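Local coordinates for protein beta sliding clamp (Streptococcus pneumoniae, PDB 2AWA) that probably tethers DNA polymerases and other proteins to DNA as a ring-shaped head-to-tail dimer, so conferring processivity on replication, at residues 272-277 with 333-338; 276-281 with 358-363; 308-313 with 324-329. One frame throughout, in Å; residues are numbered along the deposited sequence.

All three contacts belong to the C-terminal domain. Interactions 1 and 2 use strand 274-279 from its two edges: residues 333-338 flank it on one side and residues 358-363 on the other, and both contacts share Ile276 and Thr277. Interaction 3 is a hairpin in the second sheet of the domain. Interaction 2 is buried, with regular backbone bonds, apolar side chains on one face and a threonine pair on the other. Interaction 1 lies at the surface and relies on threonine hydroxyls and a less regular backbone ladder. Interaction 3 is mixed: Val311, Ala313 and Ile327 face the core, where Val311 meets Ile276 and Ile327 meets Phe278, while its outer edge continues into the second subunit.

Interaction 1: 272-277 with 333-338; sequences FNTTIT and TGEDLT
Thr275 and Thr333 form an antiparallel hydrogen-bonded pair that fixes strand 331-334, outermost of its sheet within this chain, against strand 274-279. Their backbones bond twice, Thr333 N to Thr275 O at 3.1 Å and Thr275 N to Thr333 O at 3.2 Å. In the second of these bonds the donor stands well above the carbonyl plane, consistent with some distortion of the ladder. Past Gly334, Glu335 N reaches Asn273 O at 3.3 Å, again from above the carbonyl plane and with a bent N-H (139°).

Two hydroxyls supply the side-chain hydrogen bonds. Thr274 OG1 gives its proton to Glu335 O at 2.7 Å, gripping the chain between strands 331-334 and 337-341; its CG2, anti to the backbone N, lies near Thr333 O. Thr275 OG1 and Thr333 OG1 face each other on the other side of the sheet, each set between its own backbone N and carbonyl carbon. The hydrogen bond between Thr275 OG1 and Thr333 OG1 is modelled at a very short 2.5 Å, a doubtful value.

Weaker contacts fill in the rest. Gly334 CA makes a CA-H...O contact with Asn273 O at 3.0 Å, an approach possible because glycine has no CB, which would collide with Asn273 O and Thr274 CA. Asn273 and Glu335 run side by side, pointing the same way, with Glu335 OE2 3.7 Å from Asn273 CB; the amide itself is held by ND2 bonding to Ile363 O. Asp336 OD1 bonds to Asp308 N.

On the opposite edge of strand 274-279, Asn273 and Thr274 both face Phe362, which makes a classic beta bulge. The contact thus combines a bulged strand start with a short edge strand, after which the chain passes to strand 337-341 of the clamp domain's next sheet.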
loop_
_atom_site.group_PDB
_atom_site.type_symbol
_atom_site.label_atom_id
_atom_site.label_comp_id
_atom_site.label_asym_id
_atom_site.label_seq_id
_atom_site.Cartn_x
_atom_site.Cartn_y
_atom_site.Cartn_z
ATOM N N PHE B 272 31.150 22.292 -23.901
ATOM C CA PHE B 272 30.951 20.848 -23.905
ATOM C C PHE B 272 31.603 20.186 -25.102
ATOM O O PHE B 272 31.774 20.807 -26.137
ATOM C CB PHE B 272 29.459 20.547 -23.880
ATOM C CG PHE B 272 28.791 21.038 -22.653
ATOM C CD1 PHE B 272 29.030 20.423 -21.435
ATOM C CD2 PHE B 272 27.953 22.141 -22.691
ATOM C CE1 PHE B 272 28.434 20.886 -20.271
ATOM C CE2 PHE B 272 27.348 22.617 -21.526
ATOM C CZ PHE B 272 27.590 21.988 -20.317
ATOM N N ASN B 273 31.965 18.924 -24.950
ATOM C CA ASN B 273 32.567 18.156 -26.040
ATOM C C ASN B 273 31.575 17.217 -26.690
ATOM O O ASN B 273 31.664 16.962 -27.877
ATOM C CB ASN B 273 33.734 17.348 -25.514
ATOM C CG ASN B 273 34.749 18.211 -24.855
ATOM O OD1 ASN B 273 35.322 19.095 -25.491
ATOM N ND2 ASN B 273 34.963 18.001 -23.564
ATOM N N THR B 274 30.633 16.710 -25.898
ATOM C CA THR B 274 29.641 15.755 -26.355
ATOM C C THR B 274 28.267 16.210 -25.898
ATOM O O THR B 274 28.115 16.667 -24.769
ATOM C CB THR B 274 29.918 14.368 -25.744
ATOM O OG1 THR B 274 31.166 13.877 -26.228
ATOM C CG2 THR B 274 28.827 13.374 -26.102
ATOM N N THR B 275 27.275 16.095 -26.774
ATOM C CA THR B 275 25.881 16.177 -26.359
ATOM C C THR B 275 25.089 14.977 -26.918
ATOM O O THR B 275 25.480 14.381 -27.927
ATOM C CB THR B 275 25.223 17.471 -26.800
ATOM O OG1 THR B 275 24.917 17.393 -28.193
ATOM C CG2 THR B 275 26.128 18.669 -26.521
ATOM N N ILE B 276 24.006 14.612 -26.238
ATOM C CA ILE B 276 23.095 13.587 -26.716
ATOM C C ILE B 276 21.666 14.012 -26.434
ATOM O O ILE B 276 21.372 14.543 -25.366
ATOM C CB ILE B 276 23.319 12.249 -26.024
ATOM C CG1 ILE B 276 24.760 11.795 -26.216
ATOM C CG2 ILE B 276 22.392 11.215 -26.623
ATOM C CD1 ILE B 276 25.149 10.605 -25.391
ATOM N N THR B 277 20.766 13.767 -27.377
ATOM C CA THR B 277 19.383 14.150 -27.179
ATOM C C THR B 277 18.498 12.916 -27.208
ATOM O O THR B 277 18.430 12.189 -28.201
ATOM C CB THR B 277 18.950 15.229 -28.177
ATOM O OG1 THR B 277 19.838 16.353 -28.058
ATOM C CG2 THR B 277 17.554 15.703 -27.860
ATOM N N THR B 333 26.082 14.419 -30.922
ATOM C CA THR B 333 27.131 15.279 -31.442
ATOM C C THR B 333 28.369 15.147 -30.586
ATOM O O THR B 333 28.306 14.708 -29.439
ATOM C CB THR B 333 26.752 16.776 -31.391
ATOM O OG1 THR B 333 26.576 17.173 -30.026
ATOM C CG2 THR B 333 25.491 17.075 -32.198
ATOM N N GLY B 334 29.493 15.573 -31.145
ATOM C CA GLY B 334 30.722 15.703 -30.389
ATOM C C GLY B 334 31.563 14.464 -30.509
ATOM O O GLY B 334 31.508 13.771 -31.519
ATOM N N GLU B 335 32.325 14.166 -29.468
ATOM C CA GLU B 335 33.301 13.098 -29.547
ATOM C C GLU B 335 32.886 11.914 -28.713
ATOM O O GLU B 335 31.946 11.986 -27.932
ATOM C CB GLU B 335 34.698 13.598 -29.168
ATOM C CG GLU B 335 34.799 14.326 -27.837
ATOM C CD GLU B 335 36.195 14.895 -27.598
ATOM O OE1 GLU B 335 36.948 15.085 -28.596
ATOM O OE2 GLU B 335 36.529 15.148 -26.410
ATOM N N ASP B 336 33.579 10.804 -28.915
ATOM C CA ASP B 336 33.275 9.592 -28.181
ATOM C C ASP B 336 33.480 9.865 -26.708
ATOM O O ASP B 336 34.173 10.812 -26.318
ATOM C CB ASP B 336 34.136 8.419 -28.659
ATOM C CG ASP B 336 33.897 8.075 -30.143
ATOM O OD1 ASP B 336 32.841 8.480 -30.688
ATOM O OD2 ASP B 336 34.763 7.404 -30.765
ATOM N N LEU B 337 32.829 9.064 -25.883
ATOM C CA LEU B 337 32.923 9.233 -24.443
ATOM C C LEU B 337 32.507 7.966 -23.758
ATOM O O LEU B 337 31.516 7.341 -24.144
ATOM C CB LEU B 337 32.007 10.355 -23.970
ATOM C CG LEU B 337 31.762 10.502 -22.460
ATOM C CD1 LEU B 337 33.049 10.803 -21.694
ATOM C CD2 LEU B 337 30.720 11.601 -22.205
ATOM N N THR B 338 33.250 7.605 -22.724
ATOM C CA THR B 338 32.783 6.599 -21.804
ATOM C C THR B 338 32.666 7.174 -20.403
ATOM O O THR B 338 33.624 7.721 -19.860
ATOM C CB THR B 338 33.658 5.360 -21.883
ATOM O OG1 THR B 338 33.413 4.724 -23.149
ATOM C CG2 THR B 338 33.314 4.395 -20.786
#

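Interaction 2: 276-281 with 358-363; sequences ITFNVV and VTISFI
Phe278 sits opposite Val358 in an antiparallel hydrogen-bonded pair, and its side chain packs on the same face as Val358 and Ile360. CB of Phe278 touches Val358 CG1 at 3.7 Å. With CG anti to the carbonyl carbon (chi1 -77°), the ring starts beside the backbone N, and Val358 O lies at its edge, near the ring plane. Farther out, CD2 and CE2 of Phe278 meet Ile360 CD1, the former at 3.8 Å. One face takes Ile276 CG2, 3.1 Å above the plane and offset toward the rim, while CE1 reaches Ile327 and Thr329.

Around this ring the strands are zipped by four backbone bonds, with Phe278 N to Val358 O the straightest at 170° and 2.8 Å. Ile276 CD1 rests against Phe362 CE2, and on the reverse face Thr277 OG1 and Thr359 OG1 share a hydrogen bond.

Asn279 caps helix 280-294 through OD1 to Asn282 N, and Val280 CG2 in its first turn packs on Val358 CB. Leu283 of that helix touches Phe278 and Ile360, Phe369 and Leu371 of strand 369-373 touch Ile360, and strand 337-341 lies against Phe362.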
loop_
_atom_site.group_PDB
_atom_site.type_symbol
_atom_site.label_atom_id
_atom_site.label_comp_id
_atom_site.label_asym_id
_atom_site.label_seq_id
_atom_site.Cartn_x
_atom_site.Cartn_y
_atom_site.Cartn_z
ATOM N N ILE B 276 24.006 14.612 -26.238
ATOM C CA ILE B 276 23.095 13.587 -26.716
ATOM C C ILE B 276 21.666 14.012 -26.434
ATOM O O ILE B 276 21.372 14.543 -25.366
ATOM C CB ILE B 276 23.319 12.249 -26.024
ATOM C CG1 ILE B 276 24.760 11.795 -26.216
ATOM C CG2 ILE B 276 22.392 11.215 -26.623
ATOM C CD1 ILE B 276 25.149 10.605 -25.391
ATOM N N THR B 277 20.766 13.767 -27.377
ATOM C CA THR B 277 19.383 14.150 -27.179
ATOM C C THR B 277 18.498 12.916 -27.208
ATOM O O THR B 277 18.430 12.189 -28.201
ATOM C CB THR B 277 18.950 15.229 -28.177
ATOM O OG1 THR B 277 19.838 16.353 -28.058
ATOM C CG2 THR B 277 17.554 15.703 -27.860
ATOM N N PHE B 278 17.833 12.684 -26.088
ATOM C CA PHE B 278 17.158 11.429 -25.835
ATOM C C PHE B 278 15.680 11.636 -25.696
ATOM O O PHE B 278 15.237 12.707 -25.288
ATOM C CB PHE B 278 17.596 10.872 -24.501
ATOM C CG PHE B 278 18.942 10.234 -24.487
ATOM C CD1 PHE B 278 19.107 8.916 -24.913
ATOM C CD2 PHE B 278 20.028 10.899 -23.911
ATOM C CE1 PHE B 278 20.374 8.283 -24.828
ATOM C CE2 PHE B 278 21.274 10.285 -23.821
ATOM C CZ PHE B 278 21.450 8.982 -24.295
ATOM N N ASN B 279 14.923 10.590 -26.002
ATOM C CA ASN B 279 13.546 10.477 -25.559
ATOM C C ASN B 279 13.554 10.174 -24.041
ATOM O O ASN B 279 14.189 9.195 -23.579
ATOM C CB ASN B 279 12.810 9.376 -26.334
ATOM C CG ASN B 279 11.389 9.189 -25.853
ATOM O OD1 ASN B 279 11.142 8.434 -24.923
ATOM N ND2 ASN B 279 10.445 9.896 -26.468
ATOM N N VAL B 280 12.845 11.013 -23.282
ATOM C CA VAL B 280 12.937 11.012 -21.826
ATOM C C VAL B 280 12.472 9.686 -21.272
ATOM O O VAL B 280 13.173 9.054 -20.466
ATOM C CB VAL B 280 12.097 12.166 -21.210
ATOM C CG1 VAL B 280 11.961 12.026 -19.692
ATOM C CG2 VAL B 280 12.720 13.501 -21.554
ATOM N N VAL B 281 11.299 9.261 -21.729
ATOM C CA VAL B 281 10.697 8.026 -21.243
ATOM C C VAL B 281 11.582 6.837 -21.553
ATOM O O VAL B 281 11.852 6.031 -20.674
ATOM C CB VAL B 281 9.291 7.800 -21.808
ATOM C CG1 VAL B 281 8.782 6.455 -21.406
ATOM C CG2 VAL B 281 8.331 8.880 -21.290
ATOM N N VAL B 358 15.127 15.164 -23.925
ATOM C CA VAL B 358 16.119 15.690 -22.994
ATOM C C VAL B 358 17.475 15.793 -23.674
ATOM O O VAL B 358 17.937 14.852 -24.320
ATOM C CB VAL B 358 16.237 14.831 -21.703
ATOM C CG1 VAL B 358 16.694 13.397 -22.005
ATOM C CG2 VAL B 358 17.182 15.483 -20.694
ATOM N N THR B 359 18.101 16.954 -23.543
ATOM C CA THR B 359 19.461 17.106 -24.013
ATOM C C THR B 359 20.439 17.020 -22.858
ATOM O O THR B 359 20.384 17.830 -21.948
ATOM C CB THR B 359 19.630 18.411 -24.728
ATOM O OG1 THR B 359 18.839 18.359 -25.913
ATOM C CG2 THR B 359 21.081 18.623 -25.106
ATOM N N ILE B 360 21.334 16.038 -22.918
ATOM C CA ILE B 360 22.398 15.871 -21.929
ATOM C C ILE B 360 23.744 16.243 -22.531
ATOM O O ILE B 360 24.087 15.784 -23.598
ATOM C CB ILE B 360 22.484 14.413 -21.432
ATOM C CG1 ILE B 360 21.105 13.899 -21.022
ATOM C CG2 ILE B 360 23.442 14.310 -20.260
ATOM C CD1 ILE B 360 21.104 12.424 -20.566
ATOM N N SER B 361 24.514 17.054 -21.822
ATOM C CA SER B 361 25.768 17.573 -22.340
ATOM C C SER B 361 26.911 17.233 -21.402
ATOM O O SER B 361 26.773 17.357 -20.184
ATOM C CB SER B 361 25.662 19.081 -22.516
ATOM O OG SER B 361 24.508 19.402 -23.254
ATOM N N PHE B 362 28.045 16.841 -21.974
ATOM C CA PHE B 362 29.138 16.260 -21.213
ATOM C C PHE B 362 30.438 16.991 -21.467
ATOM O O PHE B 362 30.586 17.681 -22.469
ATOM C CB PHE B 362 29.387 14.819 -21.649
ATOM C CG PHE B 362 28.248 13.891 -21.436
ATOM C CD1 PHE B 362 28.043 13.299 -20.213
ATOM C CD2 PHE B 362 27.431 13.531 -22.486
ATOM C CE1 PHE B 362 27.018 12.382 -20.035
ATOM C CE2 PHE B 362 26.414 12.632 -22.308
ATOM C CZ PHE B 362 26.206 12.060 -21.079
ATOM N N ILE B 363 31.392 16.795 -20.567
ATOM C CA ILE B 363 32.745 17.302 -20.739
ATOM C C ILE B 363 33.753 16.164 -20.829
ATOM O O ILE B 363 34.522 16.073 -21.782
ATOM C CB ILE B 363 33.150 18.205 -19.584
ATOM C CG1 ILE B 363 32.119 19.335 -19.436
ATOM C CG2 ILE B 363 34.580 18.712 -19.805
ATOM C CD1 ILE B 363 32.679 20.689 -19.000
#

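Interaction 3: 308-313 with 324-329; sequences DGVVSA and NEEIDT
Asn324 and Glu325 open the pairing with Ala313. Asn324 CA makes a CA-H...O contact with Ala313 O, the same oxygen that accepts Glu325 N at 2.9 Å. Ala313 N in turn donates to Glu325 O at 2.8 Å, with each donor in the carbonyl plane of its acceptor, so this end of the ladder is regular. Glu325 O also lies 3.2 Å from Ser312 CA. The carboxylate of Glu325 leads away from the hairpin: OE1 forms a salt bridge with Arg289 and OE2 a hydrogen bond with Ser286, both on helix 280-294, which should favour its charged form.

Glu326 turns to the other face, beside Ser312. Its chain is extended, with CG anti to the backbone N (chi1 -179°), which puts Glu326 CG 3.6 Å from Val311 O. The carboxylate carbon CD of Glu326 then meets Val310 CG1 at 3.9 Å, the two side chains crossing at about a right angle. Ser312 OG bonds to His314 NE2.

Ile327 returns to the inner face. Its N bonds to Val311 O at 3.0 Å with the donor tilted from the carbonyl plane, and its CD1 lies 3.9 Å from Ala313 CB, where Met287 of helix 280-294 also packs. Beyond Asp328, Thr329 makes contact through its methyl: CG2 touches Val311 CG2 at 3.8 Å.

The result is an antiparallel beta hairpin with two unlike faces, Val311, Ala313 and Ile327 turned to the domain core, where Glu325 also starts, and Ser312 and Glu326 outward. Asn324 and Glu325 pair with a strand of the second subunit, whose Ser123 bonds Glu325 OE1; the sheet therefore runs on between subunits, the edge-to-edge joint of the head-to-tail sliding clamp ring.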
loop_
_atom_site.group_PDB
_atom_site.type_symbol
_atom_site.label_atom_id
_atom_site.label_comp_id
_atom_site.label_asym_id
_atom_site.label_seq_id
_atom_site.Cartn_x
_atom_site.Cartn_y
_atom_site.Cartn_z
ATOM N N ASP B 308 30.995 6.517 -32.061
ATOM C CA ASP B 308 30.560 6.786 -33.445
ATOM C C ASP B 308 29.034 6.846 -33.637
ATOM O O ASP B 308 28.490 6.223 -34.552
ATOM C CB ASP B 308 31.219 5.796 -34.428
ATOM C CG ASP B 308 31.390 6.380 -35.839
ATOM N N GLY B 309 28.357 7.605 -32.776
ATOM C CA GLY B 309 26.903 7.818 -32.876
ATOM C C GLY B 309 26.066 6.806 -32.110
ATOM O O GLY B 309 24.873 7.025 -31.868
ATOM N N VAL B 310 26.689 5.697 -31.716
ATOM C CA VAL B 310 25.993 4.653 -31.004
ATOM C C VAL B 310 26.195 4.856 -29.510
ATOM O O VAL B 310 27.300 5.133 -29.060
ATOM C CB VAL B 310 26.489 3.278 -31.411
ATOM C CG1 VAL B 310 25.655 2.193 -30.730
ATOM C CG2 VAL B 310 26.433 3.129 -32.930
ATOM N N VAL B 311 25.105 4.725 -28.763
ATOM C CA VAL B 311 25.093 4.928 -27.331
ATOM C C VAL B 311 24.651 3.621 -26.708
ATOM O O VAL B 311 23.668 3.006 -27.164
ATOM C CB VAL B 311 24.100 6.045 -26.952
ATOM C CG1 VAL B 311 23.940 6.142 -25.458
ATOM C CG2 VAL B 311 24.547 7.379 -27.551
ATOM N N SER B 312 25.372 3.173 -25.686
ATOM C CA SER B 312 25.029 1.902 -25.059
ATOM C C SER B 312 25.271 1.942 -23.573
ATOM O O SER B 312 26.144 2.682 -23.109
ATOM C CB SER B 312 25.821 0.781 -25.689
ATOM O OG SER B 312 27.175 1.110 -25.644
ATOM N N ALA B 313 24.475 1.165 -22.838
ATOM C CA ALA B 313 24.564 1.062 -21.375
ATOM C C ALA B 313 25.056 -0.316 -20.960
ATOM O O ALA B 313 24.607 -1.355 -21.504
ATOM C CB ALA B 313 23.222 1.335 -20.741
ATOM N N ASN B 324 23.644 -5.243 -21.175
ATOM C CA ASN B 324 24.267 -4.635 -22.352
ATOM C C ASN B 324 23.122 -4.142 -23.222
ATOM O O ASN B 324 22.419 -4.939 -23.821
ATOM C CB ASN B 324 25.124 -5.668 -23.090
ATOM C CG ASN B 324 25.936 -5.066 -24.233
ATOM O OD1 ASN B 324 25.473 -4.196 -24.960
ATOM N ND2 ASN B 324 27.167 -5.542 -24.391
ATOM N N GLU B 325 22.892 -2.835 -23.250
ATOM C CA GLU B 325 21.742 -2.313 -23.965
ATOM C C GLU B 325 22.099 -1.156 -24.882
ATOM O O GLU B 325 22.745 -0.222 -24.469
ATOM C CB GLU B 325 20.666 -1.875 -22.980
ATOM C CG GLU B 325 19.433 -1.313 -23.675
ATOM C CD GLU B 325 18.253 -1.087 -22.753
ATOM O OE1 GLU B 325 18.133 -1.800 -21.735
ATOM O OE2 GLU B 325 17.435 -0.189 -23.070
ATOM N N GLU B 326 21.670 -1.222 -26.136
ATOM C CA GLU B 326 21.810 -0.083 -27.034
ATOM C C GLU B 326 20.614 0.818 -26.837
ATOM O O GLU B 326 19.487 0.362 -26.872
ATOM C CB GLU B 326 21.899 -0.499 -28.504
ATOM C CG GLU B 326 22.068 0.732 -29.399
ATOM C CD GLU B 326 22.152 0.430 -30.880
ATOM O OE1 GLU B 326 22.508 -0.722 -31.241
ATOM O OE2 GLU B 326 21.869 1.369 -31.673
ATOM N N ILE B 327 20.877 2.098 -26.655
ATOM C CA ILE B 327 19.845 3.101 -26.463
ATOM C C ILE B 327 19.708 3.946 -27.734
ATOM O O ILE B 327 20.690 4.481 -28.238
ATOM C CB ILE B 327 20.180 3.987 -25.255
ATOM C CG1 ILE B 327 20.344 3.101 -24.005
ATOM C CG2 ILE B 327 19.100 5.039 -25.058
ATOM C CD1 ILE B 327 21.024 3.762 -22.811
ATOM N N ASP B 328 18.476 4.041 -28.236
ATOM C CA ASP B 328 18.153 4.844 -29.406
ATOM C C ASP B 328 18.153 6.331 -29.041
ATOM O O ASP B 328 17.766 6.712 -27.924
ATOM C CB ASP B 328 16.809 4.408 -30.008
ATOM C CG ASP B 328 16.919 3.105 -30.827
ATOM N N THR B 329 18.620 7.164 -29.978
ATOM C CA THR B 329 18.803 8.595 -29.726
ATOM C C THR B 329 18.292 9.455 -30.881
ATOM O O THR B 329 18.377 9.066 -32.038
ATOM C CB THR B 329 20.284 8.941 -29.464
ATOM O OG1 THR B 329 21.026 8.802 -30.668
ATOM C CG2 THR B 329 20.881 8.029 -28.452
#